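Local coordinates for protein AxyAgu115A (Amphibacillus xylanus NBRC 15112, PDB 6NPS) that acts as an alpha-glucuronidase of glycoside hydrolase family 115, probably releasing glucuronic acid side groups from arabinoglucuronoxylan, at residues 792-797 against 850-855; 854-859 against 923-928; 943-948 against 958-963. The protein carries 3 engineered substitutions. All blocks are in the same frame, centred on the assembly; numbering follows the deposited sequence.

Contact 1: residues 792-797 against 850-855; sequences GYISIE and YHFVTQ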
ATOM      1  N   GLY A 792       2.232  11.119  28.408  1.00 44.20           N
ATOM      2  CA  GLY A 792       2.342   9.673  28.381  1.00 44.94           C
ATOM      3  C   GLY A 792       3.698   9.151  27.951  1.00 47.02           C
ATOM      4  O   GLY A 792       3.877   7.933  27.858  1.00 51.87           O
ATOM      5  N   TYR A 793       4.657  10.027  27.683  1.00 44.66           N
ATOM      6  CA  TYR A 793       6.006   9.584  27.336  1.00 41.77           C
ATOM      7  C   TYR A 793       6.910  10.783  27.521  1.00 41.04           C
ATOM      8  O   TYR A 793       6.432  11.910  27.612  1.00 39.13           O
ATOM      9  CB  TYR A 793       6.101   9.031  25.908  1.00 40.40           C
ATOM     10  CG  TYR A 793       5.822  10.071  24.858  1.00 38.65           C
ATOM     11  CD1 TYR A 793       4.506  10.355  24.465  1.00 39.46           C
ATOM     12  CD2 TYR A 793       6.854  10.811  24.288  1.00 36.59           C
ATOM     13  CE1 TYR A 793       4.250  11.327  23.506  1.00 36.23           C
ATOM     14  CE2 TYR A 793       6.597  11.787  23.333  1.00 35.45           C
ATOM     15  CZ  TYR A 793       5.299  12.044  22.960  1.00 38.00           C
ATOM     16  OH  TYR A 793       5.054  12.999  22.004  1.00 43.00           O
ATOM     17  N   ILE A 794       8.216  10.532  27.578  1.00 34.32           N
ATOM     18  CA  ILE A 794       9.215  11.588  27.694  1.00 35.40           C
ATOM     19  C   ILE A 794      10.233  11.382  26.587  1.00 35.41           C
ATOM     20  O   ILE A 794      10.618  10.244  26.307  1.00 34.66           O
ATOM     21  CB  ILE A 794       9.921  11.558  29.063  1.00 39.98           C
ATOM     22  CG1 ILE A 794       8.937  11.829  30.211  1.00 40.90           C
ATOM     23  CG2 ILE A 794      11.115  12.558  29.089  1.00 37.82           C
ATOM     24  CD1 ILE A 794       9.585  11.586  31.569  1.00 39.37           C
ATOM     25  N   SER A 795      10.658  12.477  25.956  1.00 30.61           N
ATOM     26  CA  SER A 795      11.630  12.439  24.878  1.00 37.70           C
ATOM     27  C   SER A 795      12.635  13.544  25.173  1.00 38.02           C
ATOM     28  O   SER A 795      12.248  14.710  25.339  1.00 35.89           O
ATOM     29  CB  SER A 795      10.967  12.622  23.515  1.00 34.98           C
ATOM     30  OG  SER A 795      11.939  12.840  22.500  1.00 35.24           O
ATOM     31  N   ILE A 796      13.915  13.166  25.228  1.00 35.42           N
ATOM     32  CA  ILE A 796      15.003  13.983  25.760  1.00 39.82           C
ATOM     33  C   ILE A 796      16.088  14.059  24.700  1.00 38.46           C
ATOM     34  O   ILE A 796      16.606  13.021  24.288  1.00 36.43           O
ATOM     35  CB  ILE A 796      15.590  13.365  27.040  1.00 38.50           C
ATOM     36  CG1 ILE A 796      14.539  13.287  28.147  1.00 37.85           C
ATOM     37  CG2 ILE A 796      16.812  14.156  27.494  1.00 38.61           C
ATOM     38  CD1 ILE A 796      14.967  12.429  29.316  1.00 39.52           C
ATOM     39  N   GLU A 797      16.443  15.262  24.254  1.00 39.59           N
ATOM     40  CA  GLU A 797      17.682  15.342  23.487  1.00 37.93           C
ATOM     41  C   GLU A 797      18.843  15.149  24.458  1.00 36.40           C
ATOM     42  O   GLU A 797      18.833  15.668  25.581  1.00 37.80           O
ATOM     43  CB  GLU A 797      17.803  16.651  22.714  1.00 39.86           C
ATOM     44  CG  GLU A 797      16.548  17.026  21.938  1.00 51.65           C
ATOM     45  CD  GLU A 797      16.491  16.530  20.483  1.00 64.13           C
ATOM     46  OE1 GLU A 797      17.158  15.539  20.101  1.00 66.28           O
ATOM     47  OE2 GLU A 797      15.744  17.164  19.706  1.00 71.41           O
ATOM     48  N   TYR A 850      20.187  12.578  33.966  1.00 37.18           N
ATOM     49  CA  TYR A 850      18.923  13.151  33.532  1.00 37.60           C
ATOM     50  C   TYR A 850      17.917  13.054  34.663  1.00 41.50           C
ATOM     51  O   TYR A 850      17.912  12.071  35.412  1.00 45.00           O
ATOM     52  CB  TYR A 850      18.394  12.421  32.292  1.00 33.28           C
ATOM     53  CG  TYR A 850      19.360  12.439  31.151  1.00 36.52           C
ATOM     54  CD1 TYR A 850      19.274  13.410  30.173  1.00 34.49           C
ATOM     55  CD2 TYR A 850      20.377  11.488  31.050  1.00 37.28           C
ATOM     56  CE1 TYR A 850      20.151  13.441  29.131  1.00 33.00           C
ATOM     57  CE2 TYR A 850      21.258  11.525  30.004  1.00 36.62           C
ATOM     58  CZ  TYR A 850      21.149  12.506  29.060  1.00 32.60           C
ATOM     59  OH  TYR A 850      22.031  12.564  28.024  1.00 37.26           O
ATOM     60  N   HIS A 851      17.088  14.087  34.820  1.00 37.79           N
ATOM     61  CA  HIS A 851      16.053  14.104  35.850  1.00 35.70           C
ATOM     62  C   HIS A 851      14.705  14.047  35.155  1.00 38.16           C
ATOM     63  O   HIS A 851      14.495  14.759  34.171  1.00 38.59           O
ATOM     64  CB  HIS A 851      16.148  15.367  36.734  1.00 38.92           C
ATOM     65  CG  HIS A 851      17.344  15.379  37.636  1.00 47.89           C
ATOM     66  ND1 HIS A 851      17.711  16.479  38.382  1.00 51.08           N
ATOM     67  CD2 HIS A 851      18.267  14.421  37.897  1.00 50.43           C
ATOM     68  CE1 HIS A 851      18.800  16.194  39.076  1.00 53.85           C
ATOM     69  NE2 HIS A 851      19.160  14.952  38.799  1.00 53.59           N
ATOM     70  N   PHE A 852      13.803  13.195  35.638  1.00 41.77           N
ATOM     71  CA  PHE A 852      12.501  13.101  34.987  1.00 43.13           C
ATOM     72  C   PHE A 852      11.445  12.654  35.991  1.00 44.51           C
ATOM     73  O   PHE A 852      11.755  11.979  36.984  1.00 47.70           O
ATOM     74  CB  PHE A 852      12.533  12.154  33.758  1.00 42.10           C
ATOM     75  CG  PHE A 852      12.770  10.706  34.093  1.00 45.20           C
ATOM     76  CD1 PHE A 852      11.707   9.817  34.185  1.00 44.64           C
ATOM     77  CD2 PHE A 852      14.060  10.225  34.301  1.00 46.73           C
ATOM     78  CE1 PHE A 852      11.929   8.465  34.487  1.00 48.53           C
ATOM     79  CE2 PHE A 852      14.289   8.892  34.607  1.00 46.45           C
ATOM     80  CZ  PHE A 852      13.223   8.007  34.703  1.00 47.91           C
ATOM     81  N   VAL A 853      10.194  13.042  35.722  1.00 40.23           N
ATOM     82  CA  VAL A 853       9.068  12.889  36.659  1.00 44.93           C
ATOM     83  C   VAL A 853       8.018  11.993  36.006  1.00 48.20           C
ATOM     84  O   VAL A 853       7.484  12.324  34.941  1.00 45.69           O
ATOM     85  CB  VAL A 853       8.438  14.242  37.034  1.00 42.24           C
ATOM     86  CG1 VAL A 853       7.119  14.050  37.853  1.00 41.91           C
ATOM     87  CG2 VAL A 853       9.442  15.117  37.833  1.00 44.54           C
ATOM     88  N   THR A 854       7.731  10.865  36.627  1.00 48.34           N
ATOM     89  CA  THR A 854       6.715   9.979  36.094  1.00 53.76           C
ATOM     90  C   THR A 854       5.380  10.265  36.771  1.00 56.44           C
ATOM     91  O   THR A 854       5.323  10.811  37.875  1.00 51.33           O
ATOM     92  CB  THR A 854       7.092   8.522  36.326  1.00 54.53           C
ATOM     93  OG1 THR A 854       7.134   8.280  37.744  1.00 59.31           O
ATOM     94  CG2 THR A 854       8.442   8.227  35.714  1.00 46.70           C
ATOM     95  N   GLN A 855       4.297   9.869  36.097  1.00 59.64           N
ATOM     96  CA  GLN A 855       2.971   9.926  36.715  1.00 67.02           C
ATOM     97  C   GLN A 855       2.645   8.697  37.564  1.00 66.18           C
ATOM     98  O   GLN A 855       1.849   8.798  38.504  1.00 65.14           O
ATOM     99  CB  GLN A 855       1.903  10.099  35.635  1.00 69.25           C
ATOM    100  CG  GLN A 855       2.163  11.294  34.768  1.00 74.63           C
ATOM    101  CD  GLN A 855       1.147  11.450  33.675  1.00 81.81           C
ATOM    102  OE1 GLN A 855       1.290  10.891  32.582  1.00 82.18           O
ATOM    103  NE2 GLN A 855       0.107  12.229  33.954  1.00 87.46           N
TER
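Strand 794-797 and strand 850-854 run nearly antiparallel, with 167° between their directions, yet their axes come no nearer than 9.6 Å and no hydrogen bond joins them. At that separation it is chiefly side chains that bridge the gap, and the register pairs Ile794 with Phe852 and Ile796 with Tyr850. Phe852 shows how the space is filled. Its CB points at the other strand and meets Ile794 CD1 at 3.7 Å. CG then takes the crowded position between the backbone N and the carbonyl carbon (chi1 67°), which turns the ring away from the opposing strand. CD1 of the ring still lies 3.8 Å from Ile794 CD1, and the two side chains cross at about a right angle. At the far end, Phe852 CZ reaches Cys923 SG at 3.8 Å. The spacing and the lack of backbone bonds identify two facing layers, consistent with the beta sandwich of a galactose-binding-like domain: strand 794-797 bonds through its backbone to strand 940-948, whereas strand 850-854 bonds to strand 926-934. Ile794 has CG1 beside its backbone N and continues extended (chi2 171°), so its CD1 methyl also comes within 4.0 Å of Val853 O. Two residues on, Ile796 repeats the same rotamer but uses a different branch. Its CG2, anti to the backbone N, touches Tyr850 CD1 at 3.7 Å and Tyr850 CE1 at 3.8 Å, the two side chains crossing obliquely. Glu797 O lies at the edge of the tyrosine ring, near its plane. The tyrosine reaches past the isoleucine to the chain just beyond the strand, where its OH is hydrogen-bonded to Ala798 O. Phe787, on strand 786-788, packs against both isoleucines.

Contact 2: residues 854-859 against 923-928; sequences TQEAGV and CEQGLN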
ATOM      1  N   THR A 854       7.731  10.865  36.627  1.00 48.34           N
ATOM      2  CA  THR A 854       6.715   9.979  36.094  1.00 53.76           C
ATOM      3  C   THR A 854       5.380  10.265  36.771  1.00 56.44           C
ATOM      4  O   THR A 854       5.323  10.811  37.875  1.00 51.33           O
ATOM      5  CB  THR A 854       7.092   8.522  36.326  1.00 54.53           C
ATOM      6  OG1 THR A 854       7.134   8.280  37.744  1.00 59.31           O
ATOM      7  CG2 THR A 854       8.442   8.227  35.714  1.00 46.70           C
ATOM      8  N   GLN A 855       4.297   9.869  36.097  1.00 59.64           N
ATOM      9  CA  GLN A 855       2.971   9.926  36.715  1.00 67.02           C
ATOM     10  C   GLN A 855       2.645   8.697  37.564  1.00 66.18           C
ATOM     11  O   GLN A 855       1.849   8.798  38.504  1.00 65.14           O
ATOM     12  CB  GLN A 855       1.903  10.099  35.635  1.00 69.25           C
ATOM     13  CG  GLN A 855       2.163  11.294  34.768  1.00 74.63           C
ATOM     14  CD  GLN A 855       1.147  11.450  33.675  1.00 81.81           C
ATOM     15  OE1 GLN A 855       1.290  10.891  32.582  1.00 82.18           O
ATOM     16  NE2 GLN A 855       0.107  12.229  33.954  1.00 87.46           N
ATOM     17  N   GLU A 856       3.234   7.540  37.258  1.00 65.97           N
ATOM     18  CA  GLU A 856       2.967   6.310  37.986  1.00 68.17           C
ATOM     19  C   GLU A 856       4.257   5.514  38.133  1.00 65.98           C
ATOM     20  O   GLU A 856       5.101   5.513  37.238  1.00 63.13           O
ATOM     21  CB  GLU A 856       1.901   5.460  37.274  1.00 74.86           C
ATOM     22  CG  GLU A 856       0.487   5.631  37.821  1.00 87.05           C
ATOM     23  CD  GLU A 856       0.195   4.759  39.049  1.00 99.83           C
ATOM     24  OE1 GLU A 856      -0.724   3.912  38.974  1.00103.64           O
ATOM     25  OE2 GLU A 856       0.866   4.924  40.093  1.00103.37           O
ATOM     26  N   ALA A 857       4.423   4.863  39.279  1.00 66.21           N
ATOM     27  CA  ALA A 857       5.502   3.902  39.423  1.00 64.77           C
ATOM     28  C   ALA A 857       5.244   2.726  38.483  1.00 63.83           C
ATOM     29  O   ALA A 857       4.110   2.476  38.071  1.00 70.23           O
ATOM     30  CB  ALA A 857       5.615   3.439  40.883  1.00 59.77           C
ATOM     31  N   GLY A 858       6.297   2.032  38.102  1.00 57.88           N
ATOM     32  CA  GLY A 858       6.127   0.841  37.304  1.00 52.21           C
ATOM     33  C   GLY A 858       7.295   0.635  36.370  1.00 54.14           C
ATOM     34  O   GLY A 858       8.319   1.317  36.457  1.00 52.38           O
ATOM     35  N   VAL A 859       7.111  -0.326  35.468  1.00 49.50           N
ATOM     36  CA  VAL A 859       8.125  -0.668  34.490  1.00 47.03           C
ATOM     37  C   VAL A 859       7.980   0.255  33.297  1.00 47.28           C
ATOM     38  O   VAL A 859       6.877   0.413  32.733  1.00 44.89           O
ATOM     39  CB  VAL A 859       8.013  -2.136  34.062  1.00 50.29           C
ATOM     40  CG1 VAL A 859       9.203  -2.503  33.160  1.00 44.21           C
ATOM     41  CG2 VAL A 859       7.975  -3.027  35.308  1.00 52.49           C
ATOM     42  N   CYS A 923      10.758   2.649  37.607  1.00 56.93           N
ATOM     43  CA  CYS A 923      10.779   4.004  38.134  1.00 55.90           C
ATOM     44  C   CYS A 923       9.839   4.136  39.318  1.00 58.73           C
ATOM     45  O   CYS A 923       8.826   3.430  39.420  1.00 59.40           O
ATOM     46  CB  CYS A 923      10.392   5.046  37.076  1.00 56.40           C
ATOM     47  SG  CYS A 923      11.245   4.894  35.513  1.00 57.16           S
ATOM     48  N   GLU A 924      10.182   5.083  40.184  1.00 57.72           N
ATOM     49  CA  GLU A 924       9.326   5.549  41.259  1.00 58.82           C
ATOM     50  C   GLU A 924       8.253   6.488  40.709  1.00 59.49           C
ATOM     51  O   GLU A 924       8.337   6.987  39.584  1.00 51.40           O
ATOM     52  CB  GLU A 924      10.158   6.270  42.311  1.00 67.48           C
ATOM     53  CG  GLU A 924      10.717   5.349  43.372  1.00 84.81           C
ATOM     54  CD  GLU A 924      12.075   5.798  43.892  1.00 98.87           C
ATOM     55  OE1 GLU A 924      12.163   6.925  44.438  1.00104.80           O
ATOM     56  OE2 GLU A 924      13.051   5.020  43.767  1.00100.52           O
ATOM     57  N   GLN A 925       7.223   6.718  41.514  1.00 62.19           N
ATOM     58  CA  GLN A 925       6.280   7.788  41.229  1.00 63.68           C
ATOM     59  C   GLN A 925       6.951   9.127  41.489  1.00 60.79           C
ATOM     60  O   GLN A 925       7.636   9.297  42.501  1.00 60.20           O
ATOM     61  CB  GLN A 925       5.048   7.642  42.112  1.00 70.91           C
ATOM     62  CG  GLN A 925       3.813   8.337  41.621  1.00 78.03           C
ATOM     63  CD  GLN A 925       2.694   8.221  42.637  1.00 90.60           C
ATOM     64  OE1 GLN A 925       1.636   7.662  42.350  1.00 96.54           O
ATOM     65  NE2 GLN A 925       2.933   8.733  43.842  1.00 91.37           N
ATOM     66  N   GLY A 926       6.766  10.084  40.583  1.00 59.88           N
ATOM     67  CA  GLY A 926       7.383  11.381  40.819  1.00 57.79           C
ATOM     68  C   GLY A 926       8.801  11.488  40.288  1.00 50.51           C
ATOM     69  O   GLY A 926       9.088  10.971  39.211  1.00 44.32           O
ATOM     70  N   LEU A 927       9.685  12.145  41.034  1.00 49.31           N
ATOM     71  CA  LEU A 927      11.010  12.498  40.536  1.00 50.38           C
ATOM     72  C   LEU A 927      11.937  11.283  40.477  1.00 52.97           C
ATOM     73  O   LEU A 927      12.067  10.546  41.456  1.00 53.05           O
ATOM     74  CB  LEU A 927      11.622  13.576  41.426  1.00 48.52           C
ATOM     75  CG  LEU A 927      13.060  13.981  41.119  1.00 49.06           C
ATOM     76  CD1 LEU A 927      13.130  14.559  39.735  1.00 47.37           C
ATOM     77  CD2 LEU A 927      13.576  14.994  42.171  1.00 48.78           C
ATOM     78  N   ASN A 928      12.593  11.091  39.325  1.00 47.79           N
ATOM     79  CA  ASN A 928      13.542  10.005  39.101  1.00 50.47           C
ATOM     80  C   ASN A 928      14.853  10.573  38.560  1.00 49.53           C
ATOM     81  O   ASN A 928      14.880  11.636  37.930  1.00 46.95           O
ATOM     82  CB  ASN A 928      13.009   8.951  38.078  1.00 48.59           C
ATOM     83  CG  ASN A 928      11.864   8.107  38.637  1.00 51.92           C
ATOM     84  OD1 ASN A 928      12.071   7.013  39.178  1.00 52.87           O
ATOM     85  ND2 ASN A 928      10.649   8.624  38.518  1.00 49.77           N
TER
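Two strand-to-strand turns lie side by side at one end of the beta sandwich: residues 854-858 link strands 847-854 and 858-866, and residues 923-926 link strands 915-923 and 926-934. Antiparallel hydrogen-bonded pairs close both ends. In the first, Thr854 N donates to Gly926 O at 2.9 Å, and Gly926 N returns a longer bond of 3.2 Å to Thr854 O. Between the two pairs the register slips by one residue. Both Gly858 and Gly926 have backbone angles at which a CB would be jammed against the preceding carbonyl.

The most telling side chain is Thr854. Its OG1 occupies the crowded position between the backbone N and the carbonyl carbon (chi1 64°), from which it donates to Glu924 O at 2.6 Å, in the carbonyl plane. The same torsion sets CG2 beside the backbone N and brings it 3.6 Å from Asn928 ND2, with the two side chains crossing at about a right angle. Asn928, its CG anti to the carbonyl carbon, grips Glu924 at two points: OD1 accepts from Glu924 N at 2.9 Å, and ND2 gives Glu924 O a nearly straight bond (176°). Glu924 O is therefore held by two side chains. OD1 also accepts from Asn885 ND2. At the second pair, Cys923 N meets Gly858 O at 3.0 Å, nearly along the C=O axis.

Contact 3: residues 943-948 against 958-963; sequences KIVIYP and LGPNET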
ATOM      1  N   LYS A 943      19.336  10.770  21.510  1.00 30.89           N
ATOM      2  CA  LYS A 943      18.010  11.009  22.074  1.00 36.08           C
ATOM      3  C   LYS A 943      17.678   9.838  22.985  1.00 33.60           C
ATOM      4  O   LYS A 943      18.118   8.709  22.751  1.00 32.44           O
ATOM      5  CB  LYS A 943      16.940  11.173  20.952  1.00 32.80           C
ATOM      6  CG  LYS A 943      15.518  11.541  21.475  1.00 41.61           C
ATOM      7  CD  LYS A 943      14.456  11.468  20.365  1.00 41.67           C
ATOM      8  CE  LYS A 943      14.624  12.570  19.382  1.00 39.72           C
ATOM      9  NZ  LYS A 943      13.454  12.583  18.487  1.00 41.04           N
ATOM     10  N   ILE A 944      16.919  10.126  24.041  1.00 28.17           N
ATOM     11  CA  ILE A 944      16.393   9.121  24.958  1.00 32.23           C
ATOM     12  C   ILE A 944      14.876   9.275  24.977  1.00 36.90           C
ATOM     13  O   ILE A 944      14.367  10.389  25.146  1.00 34.38           O
ATOM     14  CB  ILE A 944      16.943   9.306  26.384  1.00 33.97           C
ATOM     15  CG1 ILE A 944      18.474   9.420  26.367  1.00 37.97           C
ATOM     16  CG2 ILE A 944      16.439   8.203  27.289  1.00 36.55           C
ATOM     17  CD1 ILE A 944      19.063   9.992  27.661  1.00 39.74           C
ATOM     18  N   VAL A 945      14.157   8.162  24.878  1.00 34.18           N
ATOM     19  CA  VAL A 945      12.702   8.167  24.973  1.00 37.38           C
ATOM     20  C   VAL A 945      12.292   7.209  26.081  1.00 37.12           C
ATOM     21  O   VAL A 945      12.816   6.095  26.151  1.00 36.91           O
ATOM     22  CB  VAL A 945      12.064   7.770  23.632  1.00 37.51           C
ATOM     23  CG1 VAL A 945      10.550   7.766  23.767  1.00 36.39           C
ATOM     24  CG2 VAL A 945      12.532   8.734  22.533  1.00 36.69           C
ATOM     25  N   ILE A 946      11.352   7.635  26.942  1.00 34.88           N
ATOM     26  CA  ILE A 946      10.885   6.835  28.068  1.00 35.73           C
ATOM     27  C   ILE A 946       9.357   6.775  28.024  1.00 39.87           C
ATOM     28  O   ILE A 946       8.694   7.809  27.884  1.00 39.42           O
ATOM     29  CB  ILE A 946      11.370   7.421  29.419  1.00 40.87           C
ATOM     30  CG1 ILE A 946      12.911   7.585  29.444  1.00 40.53           C
ATOM     31  CG2 ILE A 946      10.877   6.574  30.599  1.00 40.37           C
ATOM     32  CD1 ILE A 946      13.438   8.490  30.639  1.00 41.30           C
ATOM     33  N   TYR A 947       8.797   5.579  28.174  1.00 40.90           N
ATOM     34  CA  TYR A 947       7.354   5.418  28.057  1.00 41.82           C
ATOM     35  C   TYR A 947       6.962   4.159  28.805  1.00 41.71           C
ATOM     36  O   TYR A 947       7.804   3.290  29.033  1.00 42.33           O
ATOM     37  CB  TYR A 947       6.898   5.352  26.590  1.00 40.12           C
ATOM     38  CG  TYR A 947       7.625   4.353  25.720  1.00 48.19           C
ATOM     39  CD1 TYR A 947       8.793   4.706  25.053  1.00 45.11           C
ATOM     40  CD2 TYR A 947       7.145   3.055  25.555  1.00 49.29           C
ATOM     41  CE1 TYR A 947       9.461   3.800  24.235  1.00 48.33           C
ATOM     42  CE2 TYR A 947       7.818   2.138  24.743  1.00 47.20           C
ATOM     43  CZ  TYR A 947       8.962   2.524  24.083  1.00 50.17           C
ATOM     44  OH  TYR A 947       9.639   1.634  23.285  1.00 53.88           O
ATOM     45  N   PRO A 948       5.715   4.060  29.266  1.00 46.49           N
ATOM     46  CA  PRO A 948       5.360   2.916  30.116  1.00 44.08           C
ATOM     47  C   PRO A 948       5.430   1.610  29.331  1.00 45.36           C
ATOM     48  O   PRO A 948       5.279   1.577  28.103  1.00 44.97           O
ATOM     49  CB  PRO A 948       3.931   3.234  30.602  1.00 48.98           C
ATOM     50  CG  PRO A 948       3.528   4.555  29.982  1.00 48.78           C
ATOM     51  CD  PRO A 948       4.719   5.153  29.290  1.00 45.64           C
ATOM     52  N   LEU A 958      12.401  10.299  12.846  1.00 32.83           N
ATOM     53  CA  LEU A 958      13.302  10.938  13.797  1.00 34.39           C
ATOM     54  C   LEU A 958      13.009  10.615  15.253  1.00 34.46           C
ATOM     55  O   LEU A 958      13.771  11.043  16.124  1.00 36.13           O
ATOM     56  CB  LEU A 958      13.260  12.453  13.625  1.00 33.67           C
ATOM     57  CG  LEU A 958      13.558  12.985  12.222  1.00 30.22           C
ATOM     58  CD1 LEU A 958      13.375  14.494  12.316  1.00 32.03           C
ATOM     59  CD2 LEU A 958      15.017  12.663  11.820  1.00 36.75           C
ATOM     60  N   GLY A 959      11.929   9.904  15.557  1.00 32.86           N
ATOM     61  CA  GLY A 959      11.501   9.755  16.928  1.00 36.06           C
ATOM     62  C   GLY A 959      10.666  10.948  17.352  1.00 36.73           C
ATOM     63  O   GLY A 959      10.604  11.962  16.645  1.00 36.81           O
ATOM     64  N   PRO A 960      10.023  10.854  18.529  1.00 37.25           N
ATOM     65  CA  PRO A 960       9.138  11.930  18.986  1.00 36.13           C
ATOM     66  C   PRO A 960       9.945  13.165  19.297  1.00 37.50           C
ATOM     67  O   PRO A 960      11.066  13.068  19.784  1.00 37.42           O
ATOM     68  CB  PRO A 960       8.506  11.368  20.268  1.00 39.59           C
ATOM     69  CG  PRO A 960       8.959   9.952  20.364  1.00 45.08           C
ATOM     70  CD  PRO A 960      10.149   9.779  19.524  1.00 44.00           C
ATOM     71  N   ASN A 961       9.371  14.329  19.036  1.00 39.99           N
ATOM     72  CA  ASN A 961      10.153  15.518  19.333  1.00 42.65           C
ATOM     73  C   ASN A 961      10.270  15.690  20.853  1.00 36.24           C
ATOM     74  O   ASN A 961       9.532  15.090  21.625  1.00 34.92           O
ATOM     75  CB  ASN A 961       9.548  16.736  18.657  1.00 51.03           C
ATOM     76  CG  ASN A 961       8.112  16.924  19.006  1.00 58.54           C
ATOM     77  OD1 ASN A 961       7.251  16.176  18.549  1.00 58.19           O
ATOM     78  ND2 ASN A 961       7.827  17.933  19.832  1.00 66.35           N
ATOM     79  N   GLU A 962      11.261  16.470  21.283  1.00 35.84           N
ATOM     80  CA  GLU A 962      11.566  16.594  22.707  1.00 31.64           C
ATOM     81  C   GLU A 962      10.347  17.095  23.487  1.00 33.48           C
ATOM     82  O   GLU A 962       9.639  17.999  23.047  1.00 35.34           O
ATOM     83  CB  GLU A 962      12.743  17.541  22.893  1.00 36.60           C
ATOM     84  CG  GLU A 962      13.236  17.713  24.349  1.00 40.44           C
ATOM     85  CD  GLU A 962      14.566  18.472  24.436  1.00 45.17           C
ATOM     86  OE1 GLU A 962      14.658  19.575  23.859  1.00 49.20           O
ATOM     87  OE2 GLU A 962      15.535  17.956  25.047  1.00 43.96           O
ATOM     88  N   THR A 963      10.116  16.520  24.663  1.00 31.11           N
ATOM     89  CA  THR A 963       8.980  16.923  25.483  1.00 35.37           C
ATOM     90  C   THR A 963       9.418  17.966  26.505  1.00 35.97           C
ATOM     91  O   THR A 963      10.576  18.378  26.558  1.00 33.45           O
ATOM     92  CB  THR A 963       8.351  15.705  26.156  1.00 36.43           C
ATOM     93  OG1 THR A 963       9.376  14.955  26.838  1.00 33.83           O
ATOM     94  CG2 THR A 963       7.662  14.797  25.106  1.00 33.86           C
TER
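The C-terminal tail that follows strand 940-948 folds back across that strand, and a lysine on the strand fastens it there. Lys943 leaves the backbone with CG anti to the backbone N (chi1 -176°), stays extended through CD, and bends once, at chi3 (-71°). The bend delivers NZ between two carbonyls of the tail. It donates to Leu958 O at 2.8 Å and to Pro960 O at 2.8 Å; in both bonds the nitrogen stands above the carbonyl plane, by 51° in the case of proline. The chain between these acceptors thus curls around the ammonium group, and Gly959 sits at the curve: a CB there would fall 3.2 Å from Lys943 NZ, and with the backbone turned as it is would also clash with the preceding carbonyl. Within the sandwich-like C-terminal domain, the tail lies next to both neighbouring strands 794-797 and 940-948, since Pro960 O accepts from Ser795 OG as well. An alanine at Lys943 would remove both bonds to the Leu958 and Pro960 carbonyls and would probably leave the tail less firmly held against the strand. Two residues along, on the same side of the strand, Val945 supplies an apolar contact. Its CG2, beside the backbone N, meets Pro960 CD tip to tip at 4.0 Å. Tyr535 and Tyr793 also pack against the proline.

Overall arrangement
All three contacts belong to the C-terminal domain and lie on one side of the chain's centre. Contact 1 spans the two facing layers; contact 2, centred about 10 Å away, lies where strand 847-854 ends, shares Thr854 and Gln855 with it, and adjoins it through Phe852 O and Asn928 N. Contact 3, with its centre about 8 Å from that of contact 1, adds the tail behind one layer: strands 794-797 and 940-948 are neighbours, joined between Ile794 and Ile946. Contacts 2 and 3 are about 16 Å apart between centres and do not touch. Contact 3 follows both others along the chain, so the tail packs on a sandwich formed by earlier strands.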